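Local coordinates for Nitrate/nitrite binding protein NrtA (Synechocystis sp., PDB 2G29) that binds nitrate as the solute-binding component of an ABC transporter that takes up nitrate and probably also nitrite, at residues G127-N132 and F208-P213; P215-N220 and K290-D295. All blocks are in the same frame, centred on the assembly; numbering follows the deposited sequence.

Interaction 1: G127-N132 and F208-P213. With NO3 (nitrate ion), chain B.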
loop_
_atom_site.group_PDB
_atom_site.type_symbol
_atom_site.label_atom_id
_atom_site.label_comp_id
_atom_site.label_asym_id
_atom_site.label_seq_id
_atom_site.Cartn_x
_atom_site.Cartn_y
_atom_site.Cartn_z
ATOM N N GLY A 127 -2.278 -8.237 -4.453
ATOM C CA GLY A 127 -2.684 -9.597 -4.757
ATOM C C GLY A 127 -1.961 -10.650 -3.961
ATOM O O GLY A 127 -0.807 -10.443 -3.566
ATOM N N ILE A 128 -2.639 -11.770 -3.705
ATOM C CA ILE A 128 -2.009 -12.901 -3.033
ATOM C C ILE A 128 -1.927 -13.998 -4.092
ATOM O O ILE A 128 -2.961 -14.402 -4.667
ATOM C CB ILE A 128 -2.835 -13.368 -1.807
ATOM C CG1 ILE A 128 -2.784 -12.261 -0.749
ATOM C CG2 ILE A 128 -2.290 -14.696 -1.272
ATOM C CD1 ILE A 128 -3.590 -12.542 0.517
ATOM N N GLN A 129 -0.705 -14.455 -4.339
ATOM C CA GLN A 129 -0.420 -15.458 -5.337
ATOM C C GLN A 129 0.114 -16.730 -4.724
ATOM O O GLN A 129 0.637 -16.746 -3.608
ATOM C CB GLN A 129 0.617 -14.950 -6.340
ATOM C CG GLN A 129 0.099 -13.822 -7.230
ATOM C CD GLN A 129 -0.208 -12.544 -6.470
ATOM O OE1 GLN A 129 0.666 -11.964 -5.785
ATOM N NE2 GLN A 129 -1.446 -12.093 -6.573
ATOM N N LEU A 130 -0.016 -17.802 -5.483
ATOM C CA LEU A 130 0.497 -19.127 -5.077
ATOM C C LEU A 130 1.354 -19.692 -6.211
ATOM O O LEU A 130 1.107 -19.408 -7.384
ATOM C CB LEU A 130 -0.658 -20.095 -4.841
ATOM C CG LEU A 130 -1.308 -19.865 -3.493
ATOM C CD1 LEU A 130 -2.740 -20.450 -3.489
ATOM C CD2 LEU A 130 -0.453 -20.478 -2.382
ATOM N N GLY A 131 2.370 -20.471 -5.852
ATOM C CA GLY A 131 3.171 -21.103 -6.888
ATOM C C GLY A 131 2.354 -22.166 -7.630
ATOM O O GLY A 131 1.293 -22.597 -7.167
ATOM N N ASN A 132 2.847 -22.581 -8.793
ATOM C CA ASN A 132 2.149 -23.577 -9.593
ATOM C C ASN A 132 1.937 -24.906 -8.901
ATOM O O ASN A 132 1.051 -25.691 -9.300
ATOM C CB ASN A 132 2.881 -23.821 -10.904
ATOM C CG ASN A 132 2.839 -22.638 -11.803
ATOM O OD1 ASN A 132 1.867 -21.894 -11.797
ATOM N ND2 ASN A 132 3.890 -22.454 -12.599
ATOM N N PHE A 208 2.846 -15.464 -1.980
ATOM C CA PHE A 208 3.348 -14.115 -1.783
ATOM C C PHE A 208 2.264 -13.068 -1.970
ATOM O O PHE A 208 1.272 -13.295 -2.676
ATOM C CB PHE A 208 4.564 -13.820 -2.694
ATOM C CG PHE A 208 4.284 -13.859 -4.191
ATOM C CD1 PHE A 208 4.150 -12.664 -4.901
ATOM C CD2 PHE A 208 4.278 -15.073 -4.915
ATOM C CE1 PHE A 208 4.031 -12.682 -6.321
ATOM C CE2 PHE A 208 4.157 -15.078 -6.297
ATOM C CZ PHE A 208 4.034 -13.867 -7.012
ATOM N N CYS A 209 2.475 -11.907 -1.371
ATOM C CA CYS A 209 1.532 -10.807 -1.469
ATOM C C CYS A 209 2.308 -9.574 -1.894
ATOM O O CYS A 209 3.328 -9.239 -1.262
ATOM C CB CYS A 209 0.854 -10.590 -0.118
ATOM S SG CYS A 209 -0.421 -9.322 -0.153
ATOM N N VAL A 210 1.811 -8.897 -2.942
ATOM C CA VAL A 210 2.515 -7.738 -3.524
ATOM C C VAL A 210 1.491 -6.930 -4.338
ATOM O O VAL A 210 0.466 -7.453 -4.734
ATOM C CB VAL A 210 3.658 -8.255 -4.459
ATOM C CG1 VAL A 210 3.059 -9.044 -5.645
ATOM C CG2 VAL A 210 4.529 -7.120 -4.987
ATOM N N GLY A 211 1.743 -5.645 -4.548
ATOM C CA GLY A 211 0.787 -4.859 -5.330
ATOM C C GLY A 211 0.974 -4.955 -6.839
ATOM O O GLY A 211 1.983 -5.487 -7.354
ATOM N N GLU A 212 -0.057 -4.488 -7.567
ATOM C CA GLU A 212 0.026 -4.479 -9.028
ATOM C C GLU A 212 1.292 -3.694 -9.410
ATOM O O GLU A 212 1.687 -2.739 -8.723
ATOM C CB GLU A 212 -1.201 -3.800 -9.625
ATOM C CG GLU A 212 -2.561 -4.478 -9.364
ATOM C CD GLU A 212 -2.719 -5.897 -9.944
ATOM O OE1 GLU A 212 -1.828 -6.385 -10.694
ATOM O OE2 GLU A 212 -3.779 -6.501 -9.666
ATOM N N PRO A 213 1.865 -3.978 -10.576
ATOM C CA PRO A 213 1.446 -4.949 -11.602
ATOM C C PRO A 213 1.926 -6.386 -11.409
ATOM O O PRO A 213 1.672 -7.243 -12.259
ATOM C CB PRO A 213 2.059 -4.338 -12.863
ATOM C CG PRO A 213 3.457 -3.918 -12.344
ATOM C CD PRO A 213 3.088 -3.246 -10.992
HETATM N N NO3 B . 3.746 -3.579 -2.921
HETATM O O1 NO3 B . 2.546 -3.079 -3.340
HETATM O O2 NO3 B . 4.386 -4.728 -3.245
HETATM O O3 NO3 B . 4.483 -2.748 -1.886
#
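Two hydrogen bonds grip the carbonyl oxygen of Gln129: the amide of Phe208 reaches it from above the carbonyl plane, and the hydroxyl of Ser207 adds a second. The return bond is straighter, with Gln129 N 2.8 Å from Phe208 O and 172° at the hydrogen, the N-H approaching nearly along the C=O axis. Gly127 and Val210 form the next hydrogen-bonded pair, while Ile128 and Cys209 lie between as a non-hydrogen-bonded pair, CA atoms 4.4 Å apart. In this solute-binding fold 207-211 is the middle strand of one domain's five-stranded mixed sheet and 126-130 its antiparallel neighbour. On one face, Gln129 CB sits over the Phe208 ring, 3.8 Å from its centroid, as a CH-pi contact. The glutamine chain bends at chi2 (66°), swinging OE1 to 3.5 Å from Phe208 CE1. On the other face, Ile128 CG1 meets Cys209 SG at 3.8 Å, beneath helix 166-177. Gly211 N donates to nitrate O2 at 3.1 Å and 168°, and more weakly to O1; Trp73 and Lys240 also hold the ion. A CB on Gly211 would clash with nitrate O1 (2.3 Å), so glycine lets the ion approach its N-H; Val210 CG2 lies 3.0 Å from nitrate O2.

Interaction 2: P215-N220 and K290-D295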
loop_
_atom_site.group_PDB
_atom_site.type_symbol
_atom_site.label_atom_id
_atom_site.label_comp_id
_atom_site.label_asym_id
_atom_site.label_seq_id
_atom_site.Cartn_x
_atom_site.Cartn_y
_atom_site.Cartn_z
ATOM N N PRO A 215 1.022 -9.087 -9.568
ATOM C CA PRO A 215 0.131 -10.263 -9.565
ATOM C C PRO A 215 -0.218 -10.614 -11.021
ATOM O O PRO A 215 -0.203 -11.760 -11.402
ATOM C CB PRO A 215 -1.093 -9.759 -8.799
ATOM C CG PRO A 215 -0.458 -8.779 -7.778
ATOM C CD PRO A 215 0.511 -8.024 -8.679
ATOM N N LEU A 216 -0.545 -9.617 -11.837
ATOM C CA LEU A 216 -0.892 -9.934 -13.217
ATOM C C LEU A 216 0.330 -10.434 -13.973
ATOM O O LEU A 216 0.206 -11.338 -14.811
ATOM C CB LEU A 216 -1.504 -8.716 -13.921
ATOM C CG LEU A 216 -1.864 -8.940 -15.423
ATOM C CD1 LEU A 216 -2.738 -10.172 -15.633
ATOM C CD2 LEU A 216 -2.616 -7.728 -15.938
ATOM N N GLN A 217 1.521 -9.885 -13.696
ATOM C CA GLN A 217 2.683 -10.352 -14.409
ATOM C C GLN A 217 2.920 -11.822 -14.067
ATOM O O GLN A 217 3.338 -12.607 -14.903
ATOM C CB GLN A 217 3.906 -9.520 -14.045
ATOM C CG GLN A 217 5.151 -10.074 -14.747
ATOM C CD GLN A 217 6.362 -9.189 -14.596
ATOM O OE1 GLN A 217 7.226 -9.439 -13.753
ATOM N NE2 GLN A 217 6.422 -8.130 -15.403
ATOM N N THR A 218 2.651 -12.192 -12.819
ATOM C CA THR A 218 2.828 -13.586 -12.395
ATOM C C THR A 218 1.955 -14.509 -13.255
ATOM O O THR A 218 2.424 -15.574 -13.720
ATOM C CB THR A 218 2.406 -13.742 -10.924
ATOM O OG1 THR A 218 3.287 -12.983 -10.079
ATOM C CG2 THR A 218 2.474 -15.188 -10.501
ATOM N N VAL A 219 0.692 -14.093 -13.433
ATOM C CA VAL A 219 -0.270 -14.853 -14.234
ATOM C C VAL A 219 0.161 -14.892 -15.700
ATOM O O VAL A 219 0.231 -15.968 -16.329
ATOM C CB VAL A 219 -1.671 -14.221 -14.107
ATOM C CG1 VAL A 219 -2.634 -14.816 -15.159
ATOM C CG2 VAL A 219 -2.242 -14.470 -12.703
ATOM N N ASN A 220 0.497 -13.734 -16.249
ATOM C CA ASN A 220 0.867 -13.704 -17.648
ATOM C C ASN A 220 2.138 -14.463 -17.970
ATOM O O ASN A 220 2.250 -15.004 -19.074
ATOM C CB ASN A 220 0.957 -12.249 -18.165
ATOM C CG ASN A 220 -0.411 -11.575 -18.303
ATOM O OD1 ASN A 220 -1.419 -12.238 -18.355
ATOM N ND2 ASN A 220 -0.430 -10.242 -18.370
ATOM N N LYS A 290 9.338 0.097 -16.565
ATOM C CA LYS A 290 9.983 -0.778 -17.546
ATOM C C LYS A 290 9.299 -2.174 -17.436
ATOM O O LYS A 290 9.960 -3.212 -17.294
ATOM C CB LYS A 290 11.487 -0.878 -17.259
ATOM C CG LYS A 290 12.256 -1.592 -18.330
ATOM C CD LYS A 290 11.831 -1.122 -19.687
ATOM C CE LYS A 290 12.544 -1.905 -20.775
ATOM N NZ LYS A 290 11.917 -1.657 -22.115
ATOM N N VAL A 291 7.970 -2.158 -17.534
ATOM C CA VAL A 291 7.113 -3.342 -17.418
ATOM C C VAL A 291 6.163 -3.360 -18.621
ATOM O O VAL A 291 5.661 -2.317 -18.997
ATOM C CB VAL A 291 6.263 -3.241 -16.092
ATOM C CG1 VAL A 291 5.115 -4.234 -16.093
ATOM C CG2 VAL A 291 7.165 -3.476 -14.853
ATOM N N PRO A 292 5.951 -4.521 -19.249
ATOM C CA PRO A 292 5.028 -4.556 -20.399
ATOM C C PRO A 292 3.677 -3.924 -20.056
ATOM O O PRO A 292 3.141 -4.174 -18.975
ATOM C CB PRO A 292 4.895 -6.053 -20.720
ATOM C CG PRO A 292 5.523 -6.759 -19.507
ATOM C CD PRO A 292 6.566 -5.831 -19.002
ATOM N N PHE A 293 3.133 -3.124 -20.988
ATOM C CA PHE A 293 1.817 -2.483 -20.837
ATOM C C PHE A 293 0.736 -3.524 -20.469
ATOM O O PHE A 293 -0.148 -3.273 -19.632
ATOM C CB PHE A 293 1.471 -1.800 -22.183
ATOM C CG PHE A 293 0.148 -1.092 -22.207
ATOM C CD1 PHE A 293 0.017 0.198 -21.687
ATOM C CD2 PHE A 293 -0.976 -1.712 -22.782
ATOM C CE1 PHE A 293 -1.225 0.874 -21.740
ATOM C CE2 PHE A 293 -2.212 -1.051 -22.837
ATOM C CZ PHE A 293 -2.333 0.258 -22.306
ATOM N N GLU A 294 0.847 -4.710 -21.080
ATOM C CA GLU A 294 -0.089 -5.804 -20.850
ATOM C C GLU A 294 -0.167 -6.329 -19.412
ATOM O O GLU A 294 -1.148 -6.950 -19.035
ATOM C CB GLU A 294 0.233 -6.980 -21.784
ATOM C CG GLU A 294 -0.189 -6.754 -23.254
ATOM C CD GLU A 294 0.683 -5.782 -24.008
ATOM O OE1 GLU A 294 0.208 -5.298 -25.066
ATOM O OE2 GLU A 294 1.839 -5.494 -23.605
ATOM N N ASP A 295 0.876 -6.094 -18.641
ATOM C CA ASP A 295 0.884 -6.534 -17.252
ATOM C C ASP A 295 0.279 -5.469 -16.350
ATOM O O ASP A 295 0.083 -5.708 -15.144
ATOM C CB ASP A 295 2.311 -6.797 -16.769
ATOM C CG ASP A 295 2.968 -7.962 -17.485
ATOM O OD1 ASP A 295 2.256 -8.811 -18.041
ATOM O OD2 ASP A 295 4.197 -8.036 -17.481
HETATM O O HOH W 1 -2.930 -8.701 -19.863
#
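This is a mainly polar, partly buried contact that fastens helix 214-221 to the loop between helix 276-284 and strand 303-304, with the Asp295 carboxylate at its centre. Each carboxylate oxygen takes one amide from the helix, from residues three positions apart. Asn220 ND2 donates to Asp295 OD1 at 3.1 Å, almost straight (173°), and the oxygen offers its anti lone pair, lying 3° from the Asn220 amide plane. Gln217, CG anti to the backbone N and chain extended, runs obliquely past the Asp295 carboxylate so that Gln217 NE2 comes 3.0 Å from Asp295 OD2, a hydrogen bond whose acceptor is less surely placed; its amide stands 73° from the carboxylate plane. In this alpha/beta protein the same helix lies on the sheet of strand 207-211, joining the loop to it. A type I beta turn shapes the loop here, Asp295 N donating to Pro292 O at 3.0 Å. An alanine in place of Asp295 would lose both carboxylate bonds and would probably loosen the loop from the helix. On the backbone side of Asp295, Leu216 CD2 lies 3.5 Å from Asp295 O. A water donates to Glu294 O at 2.6 Å and accepts from Asn220 ND2 at 3.3 Å.

How the interactions relate
Interactions 1 and 2 are consecutive along the chain: strand 207-211 leads through Glu212 and cis-Pro213 into helix 214-221, and their centres lie 12 Å apart. The helix packs on the strand face carrying Phe208 and Val210: Pro215 CB is 3.2 Å from Gln129 NE2, Pro215 CG 3.4 Å from Val210 O, Pro215 CD 3.2 Å from Gly211 O, and Thr218 OG1 3.3 Å from Phe208 CZ. Loop 290-295 also touches interaction 1, with Asp295 O 3.3 Å from Pro213 CB. Arg299 bridges the two, forming a salt bridge to Glu212 while contacting Pro215 and Leu216. Only interaction 1 reaches the nitrate; Pro215 CD stays 7.4 Å from nitrate O2, and Val291 CG2 12.0 Å from it.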